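Exopolygalacturonase (Yersinia enterocolitica, PDB 2UVF) is a family 28 glycoside hydrolase that probably trims the polygalacturonate chains of pectin from their ends as an exo-acting enzyme. Local coordinates at residues S243-I248 and G267-N272; Q328-L333 and P352-I357. All coordinates share one frame; numbering follows the deposited sequence.

Contact 1 of 2, residues S243-I248 and G267-N272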
ATOM      1  N   SER A 243      17.337   2.541  -5.771  1.00 31.67           N
ATOM      2  CA  SER A 243      16.444   3.535  -5.185  1.00 31.11           C
ATOM      3  C   SER A 243      17.233   4.432  -4.245  1.00 31.49           C
ATOM      4  O   SER A 243      18.427   4.211  -4.020  1.00 31.11           O
ATOM      5  CB  SER A 243      15.323   2.830  -4.412  1.00 30.64           C
ATOM      6  OG  SER A 243      14.587   1.951  -5.257  1.00 30.48           O
ATOM      7  N   LEU A 244      16.560   5.431  -3.676  1.00 31.89           N
ATOM      8  CA  LEU A 244      17.158   6.280  -2.667  1.00 32.57           C
ATOM      9  C   LEU A 244      17.555   5.454  -1.436  1.00 33.03           C
ATOM     10  O   LEU A 244      18.634   5.641  -0.873  1.00 33.29           O
ATOM     11  CB  LEU A 244      16.191   7.412  -2.287  1.00 32.61           C
ATOM     12  CG  LEU A 244      16.694   8.561  -1.410  1.00 33.70           C
ATOM     13  CD1 LEU A 244      17.895   9.271  -2.072  1.00 34.01           C
ATOM     14  CD2 LEU A 244      15.568   9.556  -1.090  1.00 32.06           C
ATOM     15  N   ILE A 245      16.675   4.545  -1.025  1.00 33.13           N
ATOM     16  CA  ILE A 245      16.959   3.652   0.095  1.00 34.09           C
ATOM     17  C   ILE A 245      16.784   2.230  -0.372  1.00 34.02           C
ATOM     18  O   ILE A 245      15.781   1.885  -1.006  1.00 34.40           O
ATOM     19  CB  ILE A 245      16.070   3.933   1.343  1.00 34.23           C
ATOM     20  CG1 ILE A 245      16.307   5.350   1.864  1.00 33.75           C
ATOM     21  CG2 ILE A 245      16.319   2.887   2.449  1.00 35.25           C
ATOM     22  CD1 ILE A 245      15.100   5.980   2.478  1.00 35.55           C
ATOM     23  N   ASN A 246      17.784   1.410  -0.073  1.00 33.92           N
ATOM     24  CA  ASN A 246      17.815   0.038  -0.554  1.00 33.94           C
ATOM     25  C   ASN A 246      18.082  -0.965   0.548  1.00 33.92           C
ATOM     26  O   ASN A 246      18.793  -0.674   1.490  1.00 33.44           O
ATOM     27  CB  ASN A 246      18.923  -0.127  -1.593  1.00 33.82           C
ATOM     28  CG  ASN A 246      18.800   0.821  -2.731  1.00 32.50           C
ATOM     29  OD1 ASN A 246      18.096   0.548  -3.687  1.00 33.74           O
ATOM     30  ND2 ASN A 246      19.510   1.938  -2.656  1.00 29.32           N
ATOM     31  N   ALA A 247      17.513  -2.152   0.403  1.00 34.99           N
ATOM     32  CA  ALA A 247      18.044  -3.343   1.057  1.00 36.33           C
ATOM     33  C   ALA A 247      18.119  -4.424  -0.020  1.00 37.14           C
ATOM     34  O   ALA A 247      17.210  -5.241  -0.162  1.00 37.35           O
ATOM     35  CB  ALA A 247      17.173  -3.766   2.235  1.00 36.01           C
ATOM     36  N   ILE A 248      19.204  -4.395  -0.801  1.00 38.68           N
ATOM     37  CA  ILE A 248      19.365  -5.262  -1.984  1.00 39.20           C
ATOM     38  C   ILE A 248      20.705  -5.997  -1.954  1.00 41.14           C
ATOM     39  O   ILE A 248      21.764  -5.371  -1.954  1.00 41.45           O
ATOM     40  CB  ILE A 248      19.243  -4.462  -3.336  1.00 39.07           C
ATOM     41  CG1 ILE A 248      17.952  -3.637  -3.378  1.00 37.05           C
ATOM     42  CG2 ILE A 248      19.335  -5.416  -4.557  1.00 38.25           C
ATOM     43  CD1 ILE A 248      17.813  -2.694  -4.559  1.00 37.79           C
ATOM     44  N   GLY A 267       9.946  12.126  10.047  1.00 34.64           N
ATOM     45  CA  GLY A 267      10.655  12.861   8.997  1.00 34.40           C
ATOM     46  C   GLY A 267      10.178  12.516   7.588  1.00 35.01           C
ATOM     47  O   GLY A 267       9.322  11.630   7.402  1.00 34.69           O
ATOM     48  N   VAL A 268      10.754  13.210   6.602  1.00 34.44           N
ATOM     49  CA  VAL A 268      10.362  13.123   5.196  1.00 33.58           C
ATOM     50  C   VAL A 268      11.450  12.422   4.366  1.00 33.91           C
ATOM     51  O   VAL A 268      12.655  12.617   4.599  1.00 34.04           O
ATOM     52  CB  VAL A 268      10.073  14.545   4.635  1.00 33.27           C
ATOM     53  CG1 VAL A 268       9.884  14.554   3.102  1.00 33.87           C
ATOM     54  CG2 VAL A 268       8.869  15.176   5.352  1.00 32.74           C
ATOM     55  N   ILE A 269      11.016  11.579   3.429  1.00 33.47           N
ATOM     56  CA  ILE A 269      11.895  11.051   2.383  1.00 32.88           C
ATOM     57  C   ILE A 269      11.423  11.608   1.053  1.00 32.43           C
ATOM     58  O   ILE A 269      10.308  11.305   0.597  1.00 32.01           O
ATOM     59  CB  ILE A 269      11.922   9.505   2.311  1.00 32.56           C
ATOM     60  CG1 ILE A 269      12.136   8.891   3.708  1.00 32.01           C
ATOM     61  CG2 ILE A 269      13.016   9.068   1.332  1.00 33.48           C
ATOM     62  CD1 ILE A 269      11.866   7.386   3.820  1.00 32.51           C
ATOM     63  N   ASP A 270      12.286  12.417   0.444  1.00 31.60           N
ATOM     64  CA  ASP A 270      11.972  13.144  -0.763  1.00 31.34           C
ATOM     65  C   ASP A 270      12.856  12.648  -1.919  1.00 31.43           C
ATOM     66  O   ASP A 270      14.066  12.738  -1.850  1.00 31.18           O
ATOM     67  CB  ASP A 270      12.128  14.650  -0.527  1.00 31.15           C
ATOM     68  CG  ASP A 270      11.606  15.466  -1.672  1.00 31.70           C
ATOM     69  OD1 ASP A 270      11.486  14.937  -2.789  1.00 32.96           O
ATOM     70  OD2 ASP A 270      11.323  16.651  -1.473  1.00 34.61           O
ATOM     71  N   GLY A 271      12.230  12.104  -2.963  1.00 31.47           N
ATOM     72  CA  GLY A 271      12.967  11.433  -4.038  1.00 31.66           C
ATOM     73  C   GLY A 271      13.603  12.318  -5.096  1.00 31.07           C
ATOM     74  O   GLY A 271      14.464  11.853  -5.849  1.00 30.91           O
ATOM     75  N   ASN A 272      13.144  13.570  -5.155  1.00 31.06           N
ATOM     76  CA  ASN A 272      13.712  14.648  -5.963  1.00 31.80           C
ATOM     77  C   ASN A 272      13.480  14.405  -7.453  1.00 31.97           C
ATOM     78  O   ASN A 272      14.286  14.834  -8.310  1.00 32.42           O
ATOM     79  CB  ASN A 272      15.212  14.861  -5.632  1.00 31.99           C
ATOM     80  CG  ASN A 272      15.703  16.276  -5.935  1.00 34.13           C
ATOM     81  OD1 ASN A 272      14.927  17.156  -6.350  1.00 36.70           O
ATOM     82  ND2 ASN A 272      17.001  16.503  -5.722  1.00 33.08           N
TER
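Residues 243-248 and 267-272 come closest just before strand 245-247 and just after strand 268-270, with CA of Leu244 6.8 Å from CA of Gly271, and no hydrogen bond joins the two backbones. What bridges them is three aliphatic side chains inside the parallel beta-helix. Leu244 holds CG anti to its backbone N (chi1 -170°), which sends CD2 across to lie 3.6 Å from Ile269 CG2; the two side chains lie alongside, pointing opposite ways. The same methyl also rests against the backbone O of Asp270. Ile245 meets Ile269 at about a right angle, tip to tip, with its CD1 3.8 Å from Ile269 CD1. Ile269 CG2 thus lies against both Leu244 and Ile245, while its CD1 meets Ile245.

Each segment shapes its own turn. Asn246 bonds back to Ser243 twice: OD1 takes the Ser243 N-H on an in-plane lone pair at 3.0 Å, while ND2 reaches Ser243 O at 2.9 Å from above the carbonyl plane. On the other segment Asp270 OD1 accepts from Asn272 N, an Asx turn, and the Asp270 side chain lies about 4 Å from a bound nickel ion.

Strand 245-247 runs between strands 194-202 and 334-339, with Ile245 hydrogen-bonded through its backbone to Thr335. Strand 268-270 runs between 215-219 and 348-350, and Ile269 also packs on Met334 and Phe347.

Contact 2 of 2, residues Q328-L333 and P352-I357. With ADA (alpha-D-galactopyranuronic acid), chain C; ADA (alpha-D-galactopyranuronic acid), chain B.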
ATOM      1  N   GLN A 328      12.236   1.999 -17.191  1.00 28.87           N
ATOM      2  CA  GLN A 328      13.131   1.155 -16.393  1.00 27.75           C
ATOM      3  C   GLN A 328      14.212   1.881 -15.591  1.00 27.30           C
ATOM      4  O   GLN A 328      14.700   1.364 -14.595  1.00 26.18           O
ATOM      5  CB  GLN A 328      13.783   0.058 -17.276  1.00 27.72           C
ATOM      6  CG  GLN A 328      12.823  -0.786 -18.116  1.00 27.86           C
ATOM      7  CD  GLN A 328      11.753  -1.511 -17.286  1.00 24.60           C
ATOM      8  OE1 GLN A 328      10.661  -1.742 -17.756  1.00 27.61           O
ATOM      9  NE2 GLN A 328      12.074  -1.861 -16.068  1.00 26.11           N
ATOM     10  N   ARG A 329      14.574   3.079 -16.014  1.00 28.13           N
ATOM     11  CA  ARG A 329      15.802   3.697 -15.522  1.00 28.96           C
ATOM     12  C   ARG A 329      15.636   4.871 -14.540  1.00 29.06           C
ATOM     13  O   ARG A 329      16.625   5.480 -14.135  1.00 29.92           O
ATOM     14  CB  ARG A 329      16.718   4.077 -16.703  1.00 29.35           C
ATOM     15  CG  ARG A 329      17.028   2.928 -17.693  1.00 29.49           C
ATOM     16  CD  ARG A 329      18.002   1.934 -17.115  1.00 33.05           C
ATOM     17  NE  ARG A 329      19.153   2.638 -16.559  1.00 35.96           N
ATOM     18  CZ  ARG A 329      19.928   2.165 -15.593  1.00 40.28           C
ATOM     19  NH1 ARG A 329      19.686   0.966 -15.053  1.00 40.29           N
ATOM     20  NH2 ARG A 329      20.954   2.899 -15.161  1.00 43.23           N
ATOM     21  N   ARG A 330      14.406   5.170 -14.124  1.00 29.19           N
ATOM     22  CA  ARG A 330      14.189   6.152 -13.028  1.00 28.75           C
ATOM     23  C   ARG A 330      14.270   5.432 -11.687  1.00 29.04           C
ATOM     24  O   ARG A 330      13.734   4.340 -11.552  1.00 29.03           O
ATOM     25  CB  ARG A 330      12.820   6.812 -13.156  1.00 28.91           C
ATOM     26  CG  ARG A 330      12.574   7.471 -14.482  1.00 27.28           C
ATOM     27  CD  ARG A 330      11.202   8.093 -14.543  1.00 25.99           C
ATOM     28  NE  ARG A 330      10.181   7.179 -15.047  1.00 28.43           N
ATOM     29  CZ  ARG A 330       8.927   7.131 -14.596  1.00 28.83           C
ATOM     30  NH1 ARG A 330       8.539   7.919 -13.586  1.00 29.86           N
ATOM     31  NH2 ARG A 330       8.070   6.283 -15.132  1.00 27.99           N
ATOM     32  N   SER A 331      14.953   6.031 -10.714  1.00 29.00           N
ATOM     33  CA  SER A 331      15.050   5.471  -9.364  1.00 29.35           C
ATOM     34  C   SER A 331      13.737   5.561  -8.567  1.00 29.60           C
ATOM     35  O   SER A 331      13.170   6.644  -8.393  1.00 28.82           O
ATOM     36  CB  SER A 331      16.154   6.179  -8.565  1.00 29.85           C
ATOM     37  OG  SER A 331      17.460   5.650  -8.829  1.00 29.09           O
ATOM     38  N   SER A 332      13.266   4.413  -8.089  1.00 29.29           N
ATOM     39  CA  SER A 332      12.190   4.356  -7.100  1.00 29.65           C
ATOM     40  C   SER A 332      12.665   4.935  -5.777  1.00 30.00           C
ATOM     41  O   SER A 332      13.872   5.158  -5.573  1.00 29.87           O
ATOM     42  CB  SER A 332      11.730   2.915  -6.891  1.00 29.31           C
ATOM     43  OG  SER A 332      10.993   2.499  -8.008  1.00 29.28           O
ATOM     44  N   LEU A 333      11.735   5.188  -4.873  1.00 29.69           N
ATOM     45  CA  LEU A 333      12.113   5.791  -3.605  1.00 29.75           C
ATOM     46  C   LEU A 333      12.771   4.788  -2.646  1.00 29.78           C
ATOM     47  O   LEU A 333      13.767   5.094  -1.997  1.00 29.77           O
ATOM     48  CB  LEU A 333      10.899   6.480  -2.961  1.00 29.73           C
ATOM     49  CG  LEU A 333      11.258   7.416  -1.806  1.00 31.18           C
ATOM     50  CD1 LEU A 333      10.812   8.859  -2.082  1.00 30.50           C
ATOM     51  CD2 LEU A 333      10.720   6.867  -0.491  1.00 30.31           C
ATOM     52  N   PRO A 352       8.713  10.758  -5.720  1.00 27.70           N
ATOM     53  CA  PRO A 352       9.614   9.700  -6.148  1.00 27.69           C
ATOM     54  C   PRO A 352       9.922   9.897  -7.625  1.00 28.24           C
ATOM     55  O   PRO A 352       9.063  10.381  -8.366  1.00 29.20           O
ATOM     56  CB  PRO A 352       8.774   8.437  -5.940  1.00 27.33           C
ATOM     57  CG  PRO A 352       7.369   8.883  -6.255  1.00 25.82           C
ATOM     58  CD  PRO A 352       7.308  10.291  -5.677  1.00 27.36           C
ATOM     59  N   ALA A 353      11.127   9.538  -8.061  1.00 28.56           N
ATOM     60  CA  ALA A 353      11.446   9.576  -9.491  1.00 28.35           C
ATOM     61  C   ALA A 353      10.706   8.485 -10.281  1.00 27.83           C
ATOM     62  O   ALA A 353      10.374   8.678 -11.437  1.00 28.69           O
ATOM     63  CB  ALA A 353      12.977   9.505  -9.714  1.00 28.79           C
ATOM     64  N   PHE A 354      10.410   7.360  -9.642  1.00 27.67           N
ATOM     65  CA  PHE A 354       9.662   6.265 -10.273  1.00 27.15           C
ATOM     66  C   PHE A 354       8.580   5.825  -9.256  1.00 27.81           C
ATOM     67  O   PHE A 354       7.604   6.586  -9.036  1.00 28.52           O
ATOM     68  CB  PHE A 354      10.644   5.173 -10.706  1.00 26.85           C
ATOM     69  CG  PHE A 354      10.053   4.053 -11.549  1.00 25.92           C
ATOM     70  CD1 PHE A 354       9.101   4.286 -12.517  1.00 23.13           C
ATOM     71  CD2 PHE A 354      10.498   2.750 -11.366  1.00 25.78           C
ATOM     72  CE1 PHE A 354       8.585   3.233 -13.301  1.00 24.95           C
ATOM     73  CE2 PHE A 354       9.982   1.686 -12.143  1.00 26.03           C
ATOM     74  CZ  PHE A 354       9.025   1.932 -13.108  1.00 26.13           C
ATOM     75  N   HIS A 355       8.773   4.684  -8.591  1.00 27.61           N
ATOM     76  CA  HIS A 355       7.809   4.151  -7.615  1.00 28.16           C
ATOM     77  C   HIS A 355       8.109   4.699  -6.226  1.00 28.47           C
ATOM     78  O   HIS A 355       9.176   5.253  -5.992  1.00 28.03           O
ATOM     79  CB  HIS A 355       7.855   2.604  -7.515  1.00 27.85           C
ATOM     80  CG  HIS A 355       7.588   1.865  -8.798  1.00 26.35           C
ATOM     81  ND1 HIS A 355       6.611   2.232  -9.699  1.00 27.02           N
ATOM     82  CD2 HIS A 355       8.131   0.728  -9.287  1.00 23.99           C
ATOM     83  CE1 HIS A 355       6.584   1.375 -10.701  1.00 25.43           C
ATOM     84  NE2 HIS A 355       7.490   0.444 -10.469  1.00 25.05           N
ATOM     85  N   GLY A 356       7.167   4.503  -5.297  1.00 29.33           N
ATOM     86  CA  GLY A 356       7.327   4.912  -3.892  1.00 29.82           C
ATOM     87  C   GLY A 356       8.072   3.835  -3.134  1.00 30.64           C
ATOM     88  O   GLY A 356       9.282   3.649  -3.329  1.00 30.72           O
ATOM     89  N   ILE A 357       7.340   3.086  -2.307  1.00 30.87           N
ATOM     90  CA  ILE A 357       7.924   2.000  -1.502  1.00 30.58           C
ATOM     91  C   ILE A 357       7.737   0.610  -2.131  1.00 30.73           C
ATOM     92  O   ILE A 357       6.616   0.193  -2.415  1.00 30.42           O
ATOM     93  CB  ILE A 357       7.405   2.060  -0.034  1.00 30.34           C
ATOM     94  CG1 ILE A 357       7.914   3.346   0.626  1.00 29.56           C
ATOM     95  CG2 ILE A 357       7.856   0.812   0.778  1.00 29.17           C
ATOM     96  CD1 ILE A 357       7.235   3.725   1.867  1.00 31.72           C
TER
HETATM   97  C1  ADA C   2       3.497  -3.106 -12.592  1.00 48.63           C
HETATM   98  C2  ADA C   2       3.297  -3.757 -11.208  1.00 49.10           C
HETATM   99  C3  ADA C   2       4.094  -2.927 -10.183  1.00 48.76           C
HETATM  100  C4  ADA C   2       5.604  -2.896 -10.573  1.00 47.80           C
HETATM  101  C5  ADA C   2       5.761  -2.310 -11.994  1.00 46.90           C
HETATM  102  C6  ADA C   2       7.187  -2.215 -12.602  1.00 46.04           C
HETATM  103  O2  ADA C   2       1.900  -3.844 -10.865  1.00 46.13           O
HETATM  104  O3  ADA C   2       3.894  -3.424  -8.862  1.00 50.89           O
HETATM  105  O4  ADA C   2       6.190  -4.200 -10.504  1.00 46.13           O
HETATM  106  O5  ADA C   2       4.915  -3.021 -12.949  1.00 47.28           O
HETATM  107  O6B ADA C   2       7.324  -2.651 -13.767  1.00 45.16           O
HETATM  108  O6A ADA C   2       8.110  -1.705 -11.921  1.00 43.57           O
HETATM  109  C1  ADA B   1       1.010   1.075 -12.771  1.00 47.05           C
HETATM  110  C2  ADA B   1       2.443   0.871 -12.237  1.00 45.97           C
HETATM  111  C3  ADA B   1       3.306   0.429 -13.440  1.00 47.22           C
HETATM  112  C4  ADA B   1       2.895  -1.023 -13.740  1.00 49.04           C
HETATM  113  C5  ADA B   1       1.418  -0.972 -14.173  1.00 49.86           C
HETATM  114  C6  ADA B   1       0.865  -2.392 -14.435  1.00 51.33           C
HETATM  115  O1  ADA B   1       0.933   2.008 -13.887  1.00 47.38           O
HETATM  116  O2  ADA B   1       2.954   2.008 -11.579  1.00 40.15           O
HETATM  117  O3  ADA B   1       4.729   0.607 -13.229  1.00 46.12           O
HETATM  118  O4  ADA B   1       2.949  -1.769 -12.499  1.00 49.77           O
HETATM  119  O5  ADA B   1       0.562  -0.254 -13.181  1.00 49.61           O
HETATM  120  O6B ADA B   1       0.431  -3.046 -13.452  1.00 51.73           O
HETATM  121  O6A ADA B   1       0.874  -2.817 -15.619  1.00 52.09           O
HETATM  122  O   HOH W   1      13.045   8.434  -6.384  1.00 29.39           O
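Two loops of the right-handed parallel beta-helix of family 28, residues 328-333 leading into strand 334-339 and residues 352-357 leading into strand 357-360, lie side by side at the wall of the substrate pocket. The tight part runs from Arg330 to Leu333. Here Leu333 N donates to His355 O at 2.8 Å, with a weak second bond to Gly356 O, and CB of Leu333 packs on CB of Pro352. Ser332 has OG beside its own backbone N, where it accepts the His355 N-H at 3.2 Å and also touches CB of His355. Before these, a water links the two loops, donating to Ser331 O and accepting from Ala353 N.

At the start of this tight part Arg330 bends at its third torsion (chi3 -90°), so that NH1 reaches Ala353 O at 2.9 Å, lying in that carbonyl's plane. Phe354 sets its rim on the guanidinium, CD1 3.4 Å above the centre of one face, with the two planes 69° apart. The guanidinium is further held by Asn378 O, Asn379 OD1 and Tyr326 O, and makes a cation-pi contact with Tyr326.

The looser end lies back at Gln328 and Arg329, both partly exposed and making no contact with the other loop. The pocket side belongs to Phe354 and His355: CE2 of Phe354 sits 3.2 Å above the imidazole plane, toward its rim. His355 ND1 is bonded to Asn379 O, an acceptor at each nitrogen being consistent with a charged imidazolium beside the sugar acid. His355 NE2 gives its hydrogen almost straight (174°) to ADA (chain C) O6A, a carboxylate oxygen 2.7 Å away.

In the fold
Both contacts are buried and adjoin each other, their centres about 9 Å apart. The joint between them is Leu333, whose O lies 3.1 Å from Ile245 N, a probable hydrogen bond, while its CD1 approaches Gly271 N; Ser243 CB also packs on Ser332 O. Contact 1 connects strands 245-247 and 268-270 across the interior of the beta-helix; its side-chain contacts between the segments are aliphatic, with no hydrogen bond across. Contact 2 joins the loops before strands 334-339 and 357-360, the former strand being paired with 245-247. Lying nearer the sugar, it relies chiefly on hydrogen bonds, besides some apolar contact, and includes a guanidinium and a histidine hydrogen-bonded to the digalacturonate.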